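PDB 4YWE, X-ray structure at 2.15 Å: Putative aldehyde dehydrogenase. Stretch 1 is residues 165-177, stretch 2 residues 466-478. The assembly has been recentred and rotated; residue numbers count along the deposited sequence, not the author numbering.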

# COMPACT_ATOMS: atom_id res chain seq x y z
N GLY A 165 8.42 14.05 20.15
CA GLY A 165 7.72 14.33 18.91
C GLY A 165 7.46 13.11 18.04
O GLY A 165 6.38 12.97 17.47
N ARG A 166 8.46 12.24 17.93
CA ARG A 166 8.32 11.06 17.08
C ARG A 166 7.43 10.01 17.76
O ARG A 166 6.69 9.29 17.09
N SER A 167 7.51 9.93 19.08
CA SER A 167 6.80 8.89 19.82
C SER A 167 5.36 9.29 20.11
O SER A 167 4.42 8.59 19.71
N VAL A 168 5.19 10.41 20.80
CA VAL A 168 3.86 10.88 21.18
C VAL A 168 3.10 11.39 19.96
O VAL A 168 1.89 11.21 19.84
N GLY A 169 3.82 12.02 19.03
CA GLY A 169 3.22 12.54 17.82
C GLY A 169 2.57 11.46 16.96
O GLY A 169 1.49 11.65 16.42
N ALA A 170 3.25 10.32 16.85
CA ALA A 170 2.72 9.19 16.09
C ALA A 170 1.59 8.50 16.85
O ALA A 170 0.60 8.08 16.25
N ALA A 171 1.76 8.37 18.16
CA ALA A 171 0.77 7.72 19.01
C ALA A 171 -0.54 8.49 19.00
O ALA A 171 -1.62 7.89 18.89
N LEU A 172 -0.45 9.81 19.10
CA LEU A 172 -1.63 10.66 19.07
C LEU A 172 -2.33 10.60 17.71
O LEU A 172 -3.55 10.51 17.64
N ALA A 173 -1.53 10.64 16.65
CA ALA A 173 -2.07 10.60 15.29
C ALA A 173 -2.80 9.28 15.05
O ALA A 173 -3.79 9.23 14.33
N ALA A 174 -2.30 8.22 15.68
CA ALA A 174 -2.90 6.90 15.55
C ALA A 174 -4.19 6.78 16.35
O ALA A 174 -4.97 5.85 16.15
N GLY A 175 -4.41 7.72 17.27
CA GLY A 175 -5.63 7.75 18.05
C GLY A 175 -5.49 7.25 19.48
O GLY A 175 -6.49 7.01 20.16
N ASN A 176 -4.26 7.09 19.93
CA ASN A 176 -3.99 6.62 21.28
C ASN A 176 -3.99 7.76 22.29
O ASN A 176 -3.78 8.92 21.92
N ALA A 177 -4.22 7.43 23.55
CA ALA A 177 -4.02 8.37 24.65
C ALA A 177 -2.67 8.06 25.29
O ALA A 177 -2.31 6.89 25.42
N ARG A 466 10.13 0.05 14.55
CA ARG A 466 10.45 1.26 13.80
C ARG A 466 9.61 2.45 14.26
O ARG A 466 8.41 2.32 14.49
N GLU A 467 10.26 3.60 14.39
CA GLU A 467 9.55 4.85 14.64
C GLU A 467 10.01 5.90 13.64
O GLU A 467 10.86 5.61 12.79
N LYS A 468 9.44 7.10 13.73
CA LYS A 468 9.54 8.14 12.69
C LYS A 468 8.86 7.67 11.40
O LYS A 468 8.55 6.49 11.23
N GLY A 469 8.62 8.61 10.49
CA GLY A 469 8.00 8.30 9.22
C GLY A 469 6.58 7.77 9.34
O GLY A 469 6.04 7.65 10.44
N PHE A 470 5.98 7.46 8.20
CA PHE A 470 4.62 6.93 8.17
C PHE A 470 4.56 5.54 8.80
O PHE A 470 3.57 5.17 9.43
N GLU A 471 5.64 4.78 8.63
CA GLU A 471 5.74 3.41 9.12
C GLU A 471 5.48 3.29 10.62
O GLU A 471 5.04 2.24 11.10
N ALA A 472 5.74 4.36 11.36
CA ALA A 472 5.61 4.36 12.81
C ALA A 472 4.16 4.13 13.25
O ALA A 472 3.91 3.57 14.31
N LEU A 473 3.22 4.56 12.41
CA LEU A 473 1.80 4.43 12.71
C LEU A 473 1.37 2.97 12.84
O LEU A 473 0.41 2.66 13.55
N TYR A 474 2.06 2.08 12.14
CA TYR A 474 1.73 0.65 12.19
C TYR A 474 2.12 0.05 13.53
O TYR A 474 1.53 -0.93 13.98
N GLY A 475 3.14 0.63 14.17
CA GLY A 475 3.56 0.18 15.48
C GLY A 475 2.66 0.70 16.58
O GLY A 475 2.63 0.15 17.69
N PHE A 476 1.92 1.77 16.29
CA PHE A 476 1.02 2.37 17.27
C PHE A 476 -0.44 2.00 17.02
O PHE A 476 -1.34 2.57 17.64
N THR A 477 -0.66 1.06 16.11
CA THR A 477 -2.00 0.51 15.90
C THR A 477 -1.95 -1.01 15.91
O THR A 477 -0.87 -1.61 15.89
N ALA A 478 -3.13 -1.63 15.96
CA ALA A 478 -3.25 -3.08 15.87
C ALA A 478 -4.32 -3.45 14.85
O ALA A 478 -5.40 -2.87 14.85

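A helix built largely of alanine and glycine has few polar side chains, so where another segment packs against it, polar groups just beyond its end can carry the bonds between the two. Residues 165-177 of this putative aldehyde dehydrogenase, meeting residues 466-478 from about three hundred positions later in the chain, illustrate the principle. The contact buries 545 Å² in all, and its middle is apolar.

F476 supplies the largest share. With chi1 at m (-77°) and its CA-to-CB bond directed toward the helix, its ring lies along the small residues there. The methyl of A171 sits over one face, with CB 4.0 Å from the ring centroid and 3.7 Å from F476 CD1, a CH-pi contact. A170 CB approaches F476 CD2 at 3.7 Å from an oblique direction, and A170 also points toward A472, the two CB atoms lying 4.2 Å apart. L473, in the m,t rotamer, starts sideways, but its end comes nearer the helix: L473 CD2 lies 4.2 Å from A173 CB and 3.6 Å from A170 O. That carbonyl is not left wanting, because it accepts the helical bond from A174 N (3.0 Å). Likewise S167 O, 3.4 Å from F476 CZ, is already bonded to A171 N at 3.1 Å. Carbon can therefore press against these oxygens without depriving them of a partner.

The end of the helix is where a hydrogen bond crosses the interface. G175 leaves helical geometry with a positive phi of 103°, forming a Schellman motif; a beta carbon here would be jammed against the preceding carbonyl oxygen. The chain thereby turns to N176, whose side chain points toward stretch 2 with chi1 at m (-58°). N176 ND2 gives one bond to F476 O, at 2.9 Å and 162°, the only hydrogen bond between the stretches. It gives a second back to A171 O, at 3.0 Å and 158°, an oxygen that also receives N176 N at 2.9 Å. One amide nitrogen thus ties the helix end to the backbone of the other segment, while N176 OD1 is satisfied elsewhere in the structure. Beside this bond, A174 CB packs 3.7 Å from F476 O and 3.7 Å from T477 CG2.

At the other end the balance is less complete. R166, extended as p,t,t, points toward stretch 2, and E467, with chi1 at m and chi2 at t, points back. Their salt bridge is long, with R166 NE 3.7 Å from E467 OE1, and R166 NE has no hydrogen-bond partner anywhere in the model despite its burial. R166 NH2 and E467 OE2 find partners elsewhere, as does S167 OG. K468 lies at the edge of the guanidinium, its CE 3.5 Å from R166 NH1. Its ammonium is close as well, with K468 NZ 4.3 Å from R166 NH1, a pairing of like charges.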

# COMPACT_ATOMS: atom_id res chain seq x y z
CB ARG A 166 9.69 10.46 16.74
CG ARG A 166 10.37 9.70 17.87
CD ARG A 166 11.69 9.08 17.41
NE ARG A 166 12.29 8.27 18.47
CZ ARG A 166 13.56 7.90 18.49
NH1 ARG A 166 14.38 8.27 17.51
NH2 ARG A 166 14.02 7.17 19.49
CB SER A 167 7.53 8.58 21.13
OG SER A 167 6.97 7.44 21.77
CB VAL A 168 3.96 11.97 22.27
CG1 VAL A 168 2.58 12.47 22.67
CG2 VAL A 168 4.71 11.44 23.48
CB ALA A 170 3.83 8.21 15.76
CB ALA A 171 1.30 7.58 20.43
CB LEU A 172 -1.26 12.11 19.40
CG LEU A 172 -1.00 12.42 20.87
CD1 LEU A 172 -0.50 13.85 21.04
CD2 LEU A 172 -2.26 12.19 21.69
CB ALA A 173 -0.96 10.79 14.27
CB ALA A 174 -1.90 5.83 15.98
CB ASN A 176 -2.65 5.88 21.35
CG ASN A 176 -2.59 4.70 20.40
OD1 ASN A 176 -3.03 3.60 20.72
ND2 ASN A 176 -2.02 4.92 19.22
CB ALA A 177 -5.14 8.28 25.66
CB ARG A 466 10.25 1.03 12.30
CG ARG A 466 11.17 -0.02 11.69
CD ARG A 466 12.62 0.45 11.68
NE ARG A 466 13.53 -0.55 11.12
CZ ARG A 466 14.14 -1.49 11.83
NH1 ARG A 466 13.95 -1.56 13.14
NH2 ARG A 466 14.95 -2.36 11.23
CB GLU A 467 9.76 5.32 16.09
CG GLU A 467 9.23 4.32 17.12
CD GLU A 467 8.90 4.96 18.45
OE1 GLU A 467 9.30 6.12 18.68
OE2 GLU A 467 8.24 4.30 19.28
CB LYS A 468 11.00 8.52 12.39
CG LYS A 468 11.82 8.98 13.58
CD LYS A 468 13.18 9.45 13.11
CE LYS A 468 14.15 9.67 14.27
NZ LYS A 468 15.47 10.15 13.79
CB PHE A 470 4.09 6.89 6.73
CG PHE A 470 2.60 6.75 6.63
CD1 PHE A 470 2.00 5.50 6.70
CD2 PHE A 470 1.80 7.86 6.47
CE1 PHE A 470 0.62 5.37 6.61
CE2 PHE A 470 0.42 7.74 6.38
CZ PHE A 470 -0.16 6.49 6.45
CB GLU A 471 7.13 2.84 8.78
CG GLU A 471 7.35 1.39 9.19
CD GLU A 471 6.69 0.41 8.24
OE1 GLU A 471 6.14 0.85 7.21
OE2 GLU A 471 6.73 -0.81 8.52
CB ALA A 472 6.14 5.66 13.39
CB LEU A 473 0.96 5.13 11.64
CG LEU A 473 1.20 6.63 11.46
CD1 LEU A 473 0.35 7.17 10.32
CD2 LEU A 473 0.90 7.38 12.75
CB TYR A 474 2.42 -0.10 11.05
CG TYR A 474 2.03 0.40 9.68
CD1 TYR A 474 0.77 0.16 9.16
CD2 TYR A 474 2.94 1.11 8.90
CE1 TYR A 474 0.41 0.62 7.91
CE2 TYR A 474 2.58 1.57 7.64
CZ TYR A 474 1.32 1.32 7.15
OH TYR A 474 0.97 1.78 5.90
CB PHE A 476 1.19 3.89 17.28
CG PHE A 476 2.43 4.36 17.99
CD1 PHE A 476 2.53 4.27 19.37
CD2 PHE A 476 3.49 4.90 17.28
CE1 PHE A 476 3.67 4.70 20.02
CE2 PHE A 476 4.63 5.33 17.93
CZ PHE A 476 4.72 5.23 19.30
CB THR A 477 -2.63 1.00 14.57
OG1 THR A 477 -1.80 0.60 13.47
CG2 THR A 477 -2.80 2.51 14.57
CB ALA A 478 -3.57 -3.67 17.23